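Probable transcriptional regulator (Rhodococcus jostii, PDB 3HIM) probably binds regulatory DNA and acts as a transcription factor of the TetR family. Local coordinates at residues T96-A99 with Y100-H104. Sequence-based numbering, arbitrary orientation.
Sequences TVTA and YVTWH
The Y100 ring lies obliquely to T96 O, the carbonyl that takes the Y100 backbone N-H. One face of this ring meets the edge of H104, with H104 CD2 standing 3.7 Å off the Y100 plane, nearer its margin than its middle. CG of Y100 is anti to the backbone N (chi1 -171°), which leans the phenol toward H104. The imidazole has a second neighbour: W103 CE3 faces the middle of the H104 ring, 3.9 Å from its plane. H104 CG in turn lies in the plane of the indole, at its edge.

On another side of the helix, T98 O accepts two bonds. T102 N reaches it at 2.9 Å, and T102 OG1 reaches the same T98 O at 2.7 Å. The two donors come from opposite faces of the carbonyl plane. The hydroxyl is 39° off that plane, not on a lone pair. It can do so because OG1 lies beside its own backbone N (chi1 -56°). A valine in place of T102 would probably cost T98 O its hydroxyl bond, leaving the backbone N-H as its donor from this helix turn. V97 and V101 run alongside each other, with V97 CG1 4.1 Å from V101 CG2. The i to i+4 bonds, such as V101 N to V97 O, are those of a regular alpha-helix.

All of this belongs to helix 89-106 of the TetR-like C-terminal region. Y100 stacks edge-to-face with F140 of helix 123-149 and bonds T166 of helix 158-175 through its OH. W103 NE1 bonds S74 of helix 60-82. V97 and V101 pack on helix 184-198.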
loop_
_atom_site.group_PDB
_atom_site.type_symbol
_atom_site.label_atom_id
_atom_site.label_comp_id
_atom_site.label_asym_id
_atom_site.label_seq_id
_atom_site.Cartn_x
_atom_site.Cartn_y
_atom_site.Cartn_z
ATOM N N THR B 96 -14.325 -11.700 -7.159
ATOM C CA THR B 96 -13.952 -11.076 -5.905
ATOM C C THR B 96 -12.752 -10.150 -6.081
ATOM O O THR B 96 -12.741 -9.077 -5.475
ATOM C CB THR B 96 -13.633 -12.098 -4.832
ATOM O OG1 THR B 96 -12.652 -13.013 -5.342
ATOM C CG2 THR B 96 -14.908 -12.843 -4.405
ATOM N N VAL B 97 -11.749 -10.569 -6.883
ATOM C CA VAL B 97 -10.601 -9.693 -7.190
ATOM C C VAL B 97 -11.066 -8.407 -7.905
ATOM O O VAL B 97 -10.695 -7.297 -7.491
ATOM C CB VAL B 97 -9.449 -10.411 -7.994
ATOM C CG1 VAL B 97 -8.383 -9.399 -8.433
ATOM C CG2 VAL B 97 -8.791 -11.500 -7.143
ATOM N N THR B 98 -11.894 -8.555 -8.942
ATOM C CA THR B 98 -12.521 -7.397 -9.589
ATOM C C THR B 98 -13.190 -6.426 -8.583
ATOM O O THR B 98 -12.878 -5.228 -8.575
ATOM C CB THR B 98 -13.573 -7.815 -10.643
ATOM O OG1 THR B 98 -12.936 -8.638 -11.618
ATOM C CG2 THR B 98 -14.198 -6.578 -11.338
ATOM N N ALA B 99 -14.109 -6.942 -7.767
ATOM C CA ALA B 99 -14.783 -6.129 -6.735
ATOM C C ALA B 99 -13.800 -5.539 -5.737
ATOM O O ALA B 99 -13.914 -4.388 -5.337
ATOM C CB ALA B 99 -15.828 -6.956 -5.999
ATOM N N TYR B 100 -12.830 -6.334 -5.324
ATOM C CA TYR B 100 -11.854 -5.864 -4.352
ATOM C C TYR B 100 -11.020 -4.706 -4.896
ATOM O O TYR B 100 -10.916 -3.660 -4.245
ATOM C CB TYR B 100 -10.946 -7.009 -3.950
ATOM C CG TYR B 100 -10.028 -6.727 -2.785
ATOM C CD1 TYR B 100 -10.535 -6.469 -1.499
ATOM C CD2 TYR B 100 -8.649 -6.799 -2.951
ATOM C CE1 TYR B 100 -9.646 -6.261 -0.390
ATOM C CE2 TYR B 100 -7.777 -6.582 -1.899
ATOM C CZ TYR B 100 -8.274 -6.320 -0.623
ATOM O OH TYR B 100 -7.370 -6.131 0.383
ATOM N N VAL B 101 -10.436 -4.881 -6.078
ATOM C CA VAL B 101 -9.602 -3.828 -6.691
ATOM C C VAL B 101 -10.431 -2.554 -7.002
ATOM O O VAL B 101 -10.036 -1.431 -6.638
ATOM C CB VAL B 101 -8.889 -4.367 -7.940
ATOM C CG1 VAL B 101 -8.253 -3.238 -8.756
ATOM C CG2 VAL B 101 -7.817 -5.416 -7.529
ATOM N N THR B 102 -11.590 -2.741 -7.650
ATOM C CA THR B 102 -12.519 -1.638 -7.939
ATOM C C THR B 102 -12.864 -0.851 -6.673
ATOM O O THR B 102 -12.823 0.365 -6.683
ATOM C CB THR B 102 -13.832 -2.171 -8.588
ATOM O OG1 THR B 102 -13.491 -2.905 -9.760
ATOM C CG2 THR B 102 -14.799 -1.038 -8.951
ATOM N N TRP B 103 -13.204 -1.556 -5.591
ATOM C CA TRP B 103 -13.529 -0.886 -4.335
ATOM C C TRP B 103 -12.382 -0.005 -3.880
ATOM O O TRP B 103 -12.577 1.154 -3.468
ATOM C CB TRP B 103 -13.886 -1.884 -3.245
ATOM C CG TRP B 103 -14.457 -1.209 -2.033
ATOM C CD1 TRP B 103 -15.782 -1.058 -1.730
ATOM C CD2 TRP B 103 -13.722 -0.567 -0.970
ATOM N NE1 TRP B 103 -15.923 -0.363 -0.537
ATOM C CE2 TRP B 103 -14.675 -0.058 -0.049
ATOM C CE3 TRP B 103 -12.356 -0.378 -0.708
ATOM C CZ2 TRP B 103 -14.303 0.627 1.121
ATOM C CZ3 TRP B 103 -11.981 0.303 0.462
ATOM C CH2 TRP B 103 -12.960 0.806 1.359
ATOM N N HIS B 104 -11.182 -0.554 -3.944
ATOM C CA HIS B 104 -10.012 0.157 -3.491
ATOM C C HIS B 104 -9.616 1.381 -4.343
ATOM O O HIS B 104 -9.054 2.345 -3.814
ATOM C CB HIS B 104 -8.851 -0.814 -3.313
ATOM C CG HIS B 104 -8.809 -1.443 -1.956
ATOM N ND1 HIS B 104 -8.393 -0.758 -0.834
ATOM C CD2 HIS B 104 -9.152 -2.685 -1.538
ATOM C CE1 HIS B 104 -8.474 -1.552 0.216
ATOM N NE2 HIS B 104 -8.919 -2.732 -0.187
#